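PDB 3D4I: Sts-2 protein from Mus musculus, which dampens down-regulation of activated receptors on the cell surface and carries, in this 2H-phosphatase domain, an acid-dependent phosphatase activity. Local coordinates for residues N56-K59 against D60-N63; I125-W128 against M129-A133; V181-G184 against Q185-N188. All coordinates share one frame; numbering follows the deposited sequence. Where two conformers were deposited one is given.

Interaction 1: residues N56-K59 against D60-N63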
loop_
_atom_site.group_PDB
_atom_site.type_symbol
_atom_site.label_atom_id
_atom_site.label_comp_id
_atom_site.label_asym_id
_atom_site.label_seq_id
_atom_site.Cartn_x
_atom_site.Cartn_y
_atom_site.Cartn_z
ATOM N N ASN A 56 10.599 1.265 28.490
ATOM C CA ASN A 56 10.034 2.573 28.861
ATOM C C ASN A 56 8.653 2.852 28.240
ATOM O O ASN A 56 8.252 4.013 28.076
ATOM C CB ASN A 56 11.022 3.735 28.586
ATOM C CG ASN A 56 12.504 3.335 28.739
ATOM O OD1 ASN A 56 13.373 3.885 28.052
ATOM N ND2 ASN A 56 12.793 2.388 29.636
ATOM N N GLY A 57 7.933 1.783 27.898
ATOM C CA GLY A 57 6.589 1.895 27.324
ATOM C C GLY A 57 6.528 2.565 25.957
ATOM O O GLY A 57 7.517 2.597 25.220
ATOM N N ILE A 58 5.356 3.117 25.648
ATOM C CA ILE A 58 5.038 3.770 24.368
ATOM C C ILE A 58 5.887 5.019 24.052
ATOM O O ILE A 58 6.063 5.373 22.885
ATOM C CB ILE A 58 3.514 4.140 24.339
ATOM C CG1 ILE A 58 2.974 4.271 22.918
ATOM C CG2 ILE A 58 3.218 5.386 25.200
ATOM C CD1 ILE A 58 1.458 4.472 22.861
ATOM N N LYS A 59 6.405 5.675 25.091
ATOM C CA LYS A 59 7.073 6.975 24.938
ATOM C C LYS A 59 8.378 6.972 24.129
ATOM O O LYS A 59 8.771 8.009 23.602
ATOM C CB LYS A 59 7.299 7.650 26.304
ATOM C CG LYS A 59 6.339 8.797 26.605
ATOM C CD LYS A 59 6.797 9.597 27.833
ATOM C CE LYS A 59 6.611 11.109 27.653
ATOM N NZ LYS A 59 7.641 11.698 26.733
ATOM N N ASP A 60 9.042 5.822 24.029
ATOM C CA ASP A 60 10.314 5.738 23.299
ATOM C C ASP A 60 10.175 5.764 21.772
ATOM O O ASP A 60 11.153 5.992 21.053
ATOM C CB ASP A 60 11.099 4.502 23.744
ATOM C CG ASP A 60 11.682 4.640 25.145
ATOM O OD1 ASP A 60 11.626 5.745 25.737
ATOM O OD2 ASP A 60 12.200 3.619 25.660
ATOM N N PHE A 61 8.958 5.542 21.275
ATOM C CA PHE A 61 8.677 5.634 19.843
ATOM C C PHE A 61 8.738 7.067 19.317
ATOM O O PHE A 61 8.855 7.285 18.112
ATOM C CB PHE A 61 7.323 5.014 19.530
ATOM C CG PHE A 61 7.279 3.529 19.721
ATOM C CD1 PHE A 61 7.728 2.666 18.718
ATOM C CD2 PHE A 61 6.767 2.981 20.900
ATOM C CE1 PHE A 61 7.680 1.291 18.896
ATOM C CE2 PHE A 61 6.709 1.591 21.079
ATOM C CZ PHE A 61 7.158 0.749 20.084
ATOM N N GLU A 62 8.674 8.028 20.239
ATOM C CA GLU A 62 8.797 9.470 19.960
ATOM C C GLU A 62 9.747 9.711 18.775
ATOM O O GLU A 62 9.339 10.267 17.755
ATOM C CB GLU A 62 9.265 10.206 21.245
ATOM C CG GLU A 62 9.853 11.607 21.036
ATOM C CD GLU A 62 10.362 12.261 22.320
ATOM O OE1 GLU A 62 10.942 11.570 23.189
ATOM O OE2 GLU A 62 10.203 13.491 22.448
ATOM N N ASN A 63 10.986 9.240 18.894
ATOM C CA ASN A 63 12.047 9.515 17.904
ATOM C C ASN A 63 12.401 8.346 16.996
ATOM O O ASN A 63 13.394 8.410 16.248
ATOM C CB ASN A 63 13.324 9.983 18.620
ATOM C CG ASN A 63 13.142 11.322 19.311
ATOM O OD1 ASN A 63 12.501 12.241 18.771
ATOM N ND2 ASN A 63 13.690 11.439 20.511
#

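Interaction 2: residues I125-W128 against M129-A133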
loop_
_atom_site.group_PDB
_atom_site.type_symbol
_atom_site.label_atom_id
_atom_site.label_comp_id
_atom_site.label_asym_id
_atom_site.label_seq_id
_atom_site.Cartn_x
_atom_site.Cartn_y
_atom_site.Cartn_z
ATOM N N ILE A 125 25.246 2.197 9.388
ATOM C CA ILE A 125 24.400 2.668 8.273
ATOM C C ILE A 125 23.136 3.385 8.761
ATOM O O ILE A 125 22.186 3.552 8.004
ATOM C CB ILE A 125 24.049 1.524 7.229
ATOM C CG1 ILE A 125 23.174 0.425 7.865
ATOM C CG2 ILE A 125 25.355 0.990 6.590
ATOM C CD1 ILE A 125 22.799 -0.791 6.928
ATOM N N PHE A 126 23.141 3.814 10.035
ATOM C CA PHE A 126 22.091 4.682 10.546
ATOM C C PHE A 126 22.125 6.036 9.825
ATOM O O PHE A 126 23.109 6.372 9.150
ATOM C CB PHE A 126 22.243 4.868 12.057
ATOM C CG PHE A 126 21.127 5.658 12.693
ATOM C CD1 PHE A 126 19.824 5.164 12.715
ATOM C CD2 PHE A 126 21.389 6.876 13.290
ATOM C CE1 PHE A 126 18.794 5.890 13.303
ATOM C CE2 PHE A 126 20.377 7.612 13.888
ATOM C CZ PHE A 126 19.070 7.104 13.907
ATOM N N GLU A 127 21.043 6.801 9.955
ATOM C CA GLU A 127 20.959 8.147 9.399
ATOM C C GLU A 127 22.078 9.050 9.925
ATOM O O GLU A 127 22.591 8.833 11.025
ATOM C CB GLU A 127 19.568 8.734 9.757
ATOM C CG GLU A 127 19.257 10.124 9.214
ATOM C CD GLU A 127 19.191 10.146 7.703
ATOM O OE1 GLU A 127 20.248 10.307 7.083
ATOM O OE2 GLU A 127 18.076 9.997 7.138
ATOM N N TRP A 128 22.479 10.046 9.138
ATOM C CA TRP A 128 23.373 11.105 9.620
ATOM C C TRP A 128 22.768 11.738 10.869
ATOM O O TRP A 128 21.612 12.153 10.834
ATOM C CB TRP A 128 23.551 12.164 8.522
ATOM C CG TRP A 128 24.522 13.319 8.832
ATOM C CD1 TRP A 128 25.488 13.363 9.792
ATOM C CD2 TRP A 128 24.640 14.538 8.095
ATOM N NE1 TRP A 128 26.177 14.556 9.726
ATOM C CE2 TRP A 128 25.680 15.291 8.683
ATOM C CE3 TRP A 128 23.952 15.078 6.994
ATOM C CZ2 TRP A 128 26.032 16.572 8.229
ATOM C CZ3 TRP A 128 24.324 16.360 6.531
ATOM C CH2 TRP A 128 25.346 17.077 7.145
ATOM N N MET A 129 23.550 11.821 11.960
ATOM C CA MET A 129 23.034 12.270 13.277
ATOM C C MET A 129 22.526 13.697 13.272
ATOM O O MET A 129 21.685 14.061 14.085
ATOM C CB MET A 129 24.099 12.098 14.380
ATOM C CG MET A 129 24.506 10.640 14.624
ATOM S SD MET A 129 23.170 9.698 15.396
ATOM C CE MET A 129 23.187 10.477 17.032
ATOM N N LYS A 130 23.062 14.496 12.355
ATOM C CA LYS A 130 22.588 15.844 12.068
ATOM C C LYS A 130 21.072 15.895 11.879
ATOM O O LYS A 130 20.449 16.895 12.221
ATOM C CB LYS A 130 23.262 16.339 10.783
ATOM C CG LYS A 130 22.852 17.733 10.287
ATOM C CD LYS A 130 23.488 18.821 11.115
ATOM C CE LYS A 130 24.956 19.003 10.771
ATOM N NZ LYS A 130 25.573 20.069 11.629
ATOM N N TRP A 131 20.497 14.824 11.324
ATOM C CA TRP A 131 19.074 14.797 10.993
ATOM C C TRP A 131 18.231 13.978 11.955
ATOM O O TRP A 131 17.065 13.700 11.669
ATOM C CB TRP A 131 18.864 14.308 9.551
ATOM C CG TRP A 131 19.502 15.218 8.566
ATOM C CD1 TRP A 131 19.720 16.572 8.712
ATOM C CD2 TRP A 131 20.013 14.865 7.280
ATOM N NE1 TRP A 131 20.328 17.072 7.589
ATOM C CE2 TRP A 131 20.517 16.045 6.694
ATOM C CE3 TRP A 131 20.085 13.660 6.555
ATOM C CZ2 TRP A 131 21.083 16.064 5.417
ATOM C CZ3 TRP A 131 20.655 13.680 5.277
ATOM C CH2 TRP A 131 21.141 14.881 4.724
ATOM N N GLU A 132 18.815 13.614 13.095
ATOM C CA GLU A 132 18.119 12.848 14.128
ATOM C C GLU A 132 18.273 13.523 15.491
ATOM O O GLU A 132 19.175 14.336 15.691
ATOM C CB GLU A 132 18.637 11.410 14.183
ATOM C CG GLU A 132 18.427 10.604 12.897
ATOM C CD GLU A 132 17.051 9.967 12.793
ATOM O OE1 GLU A 132 16.333 9.848 13.809
ATOM O OE2 GLU A 132 16.672 9.578 11.677
ATOM N N ALA A 133 17.369 13.208 16.418
ATOM C CA ALA A 133 17.480 13.716 17.798
ATOM C C ALA A 133 18.743 13.188 18.458
ATOM O O ALA A 133 19.122 12.041 18.240
ATOM C CB ALA A 133 16.248 13.319 18.622
#

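Interaction 3: residues V181-G184 against Q185-N188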
loop_
_atom_site.group_PDB
_atom_site.type_symbol
_atom_site.label_atom_id
_atom_site.label_comp_id
_atom_site.label_asym_id
_atom_site.label_seq_id
_atom_site.Cartn_x
_atom_site.Cartn_y
_atom_site.Cartn_z
ATOM N N VAL A 181 33.491 3.057 6.033
ATOM C CA VAL A 181 34.130 2.035 6.859
ATOM C C VAL A 181 33.200 0.839 7.076
ATOM O O VAL A 181 33.632 -0.316 7.011
ATOM C CB VAL A 181 34.599 2.652 8.199
ATOM C CG1 VAL A 181 34.969 1.584 9.208
ATOM C CG2 VAL A 181 35.773 3.617 7.936
ATOM N N SER A 182 31.914 1.126 7.298
ATOM C CA SER A 182 30.918 0.079 7.506
ATOM C C SER A 182 30.718 -0.751 6.257
ATOM O O SER A 182 30.641 -1.970 6.343
ATOM C CB SER A 182 29.585 0.676 7.991
ATOM O OG SER A 182 29.818 1.467 9.147
ATOM N N MET A 183 30.606 -0.090 5.102
ATOM C CA MET A 183 30.472 -0.786 3.829
ATOM C C MET A 183 31.716 -1.636 3.556
ATOM O O MET A 183 31.595 -2.759 3.071
ATOM C CB MET A 183 30.228 0.190 2.680
ATOM C CG MET A 183 28.784 0.798 2.656
ATOM S SD MET A 183 27.460 -0.418 2.944
ATOM C CE MET A 183 27.493 -1.392 1.454
ATOM N N GLY A 184 32.895 -1.098 3.878
ATOM C CA GLY A 184 34.138 -1.888 3.850
ATOM C C GLY A 184 34.048 -3.193 4.616
ATOM O O GLY A 184 34.421 -4.255 4.096
ATOM N N GLN A 185 33.572 -3.128 5.863
ATOM C CA GLN A 185 33.414 -4.328 6.695
ATOM C C GLN A 185 32.343 -5.268 6.142
ATOM O O GLN A 185 32.514 -6.487 6.145
ATOM C CB GLN A 185 33.126 -3.960 8.155
ATOM C CG GLN A 185 32.647 -5.123 9.024
ATOM C CD GLN A 185 32.703 -4.831 10.537
ATOM O OE1 GLN A 185 33.695 -4.300 11.044
ATOM N NE2 GLN A 185 31.637 -5.203 11.256
ATOM N N ILE A 186 31.248 -4.700 5.653
ATOM C CA ILE A 186 30.169 -5.495 5.081
ATOM C C ILE A 186 30.679 -6.318 3.893
ATOM O O ILE A 186 30.422 -7.520 3.818
ATOM C CB ILE A 186 28.939 -4.606 4.696
ATOM C CG1 ILE A 186 28.264 -4.075 5.970
ATOM C CG2 ILE A 186 27.936 -5.383 3.861
ATOM C CD1 ILE A 186 27.153 -3.072 5.720
ATOM N N ILE A 187 31.427 -5.681 2.999
ATOM C CA ILE A 187 31.955 -6.373 1.817
ATOM C C ILE A 187 32.899 -7.526 2.198
ATOM O O ILE A 187 32.879 -8.592 1.572
ATOM C CB ILE A 187 32.631 -5.381 0.822
ATOM C CG1 ILE A 187 31.596 -4.409 0.268
ATOM C CG2 ILE A 187 33.337 -6.111 -0.329
ATOM C CD1 ILE A 187 30.306 -5.031 -0.103
ATOM N N ASN A 188 33.698 -7.310 3.238
ATOM C CA ASN A 188 34.591 -8.352 3.765
ATOM C C ASN A 188 33.933 -9.357 4.731
ATOM O O ASN A 188 34.615 -10.219 5.287
ATOM C CB ASN A 188 35.821 -7.713 4.403
ATOM C CG ASN A 188 36.735 -7.057 3.385
ATOM O OD1 ASN A 188 36.330 -6.164 2.635
ATOM N ND2 ASN A 188 37.993 -7.499 3.359
#

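Interaction 1: residues N56-K59 against D60-N63
F61 turns its CG anti to its own carbonyl carbon (chi1 -68°), which lays the ring edge beside the carbonyl of I58. D60 has the same kind of first torsion, chi1 -72°, and it carries the carboxylate back to the side chain of N56. The carboxylate stands at 90° to the amide plane of N56, and D60 OD2 comes within 3.2 Å of N56 CB. Residues 58-61 form a 3-10 turn. Its backbone bonds run from residue i+3 to residue i, and both are weak. F61 N reaches I58 O at 3.3 Å, and E62 N reaches K59 O at 3.4 Å. I58 O also lies 3.2 Å from F61 CD2, near the ring plane, so the same oxygen faces both the backbone N-H and the ring edge of F61. The side chains of I58 and F61 meet loosely, with CG1 of I58 4.5 Å from CD2 of F61. CB of E62 lies near K59 O. The turn lies at the surface, in the long loop between helix 29-32 and helix 69-85. I58 packs on L30 and the buried F61 on W29, both of helix 29-32. R54 makes a cation-pi contact with F61, so the buried ring joins the short turn to that helix and to the preceding loop.

Interaction 2: residues I125-W128 against M129-A133
The backbone runs extended through F126, E127 and W128 and then turns at M129 and K130, where W131 N donates to W128 O at 2.9 Å with an N-H...O angle of 162°. This turn brings the indoles of W128 and W131 together in a T-shaped (edge-to-face) pair. The edge of W128 points at the face of W131. The six-membered rings are 4.8 Å apart between centroids, with planes at 65°, and W128 CE3 lies 3.4 Å from W131 CZ2. K130 lies alongside W128. Its CB sits over the face of the five-membered ring, 3.4 Å from the centroid, a CH-pi contact. The chain then bends to follow the indole, with CE of K130 3.7 Å from W128 CZ2. M129 SD meets the edge of the F126 ring in a Met-aromatic contact, 3.8 Å from CE2. E132 passes its CG by CZ of F126, and its OE2 lies against CB and CG of E127. E127 bends at chi2 (65°), and its OE1 accepts from W128 N through the anti lone pair. The same oxygen lies at the edge of the W131 ring, 3.4 Å from CE3. Outside the turn, W128 NE1 bonds the carbonyl of E170, the W128 ring stacks on Y175, and F126 meets the ring of H202. E127 OE1 also bonds S204, and E132 OE2 forms a salt bridge with R99. Thus W128 NE1 and the E132 carboxylate find their partners outside the turn, while E127 OE1 has one within it and one beyond. These bonds hold both acids in set positions, with E127 packed against H202, which is consistent with a place at the phosphatase site.

Interaction 3: residues V181-G184 against Q185-N188
This is a local contact within one helix, the last turns of helix 172-187, which packs against the central sheet of the histidine phosphatase fold. Q185 N bonds V181 O, I186 N bonds S182 O and I187 N bonds M183 O, the i to i+4 pattern of an alpha helix. I187 N to M183 O is 2.9 Å, with an N-H...O angle of 164°. The next bond, N188 N to G184 O, stretches to 3.3 Å as the helix ends. M183 and I186 meet obliquely on the side facing the sheet. The bend of M183 at chi2 (-44°) brings SD round to 3.9 Å from CD1 of I186. Both side chains touch I199 of strand 196-201, and M183 and I187 reach I12 of strand 11-16. CG1 of I186 lies 3.2 Å from S182 O, and CG1 of I187 lies 3.3 Å from M183 O. S182 OG is bonded to the carbonyl of R178, one turn back. The buried hydroxyl is thus satisfied by its own helix. The sheet-facing side is bound by apolar packing. Regular backbone bonds satisfy the carbonyls of V181 to G184, while at the helix end Q185 O goes to T189 and I187 O to R10.

How the interactions relate
All three contacts are local, and they follow one another along the chain without nesting or crossing. Interaction 1 closes a 3-10 turn in the loop between helices 29-32 and 69-85. Interaction 2 closes the turn that follows strand 119-121, an outermost strand of the sheet within this chain. Interaction 3 ends helix 172-187. The first two touch: N63 ND2 lies 3.7 Å from A133 CB. Interaction 3 has its centre about 19 Å from that of interaction 2, with nearest atoms about 4 Å apart, without touching. R178, on its helix, bonds the backbone carbonyls of F126 and E127. This helix thus links the turn of 125-133 to strands 11-16 and 196-201.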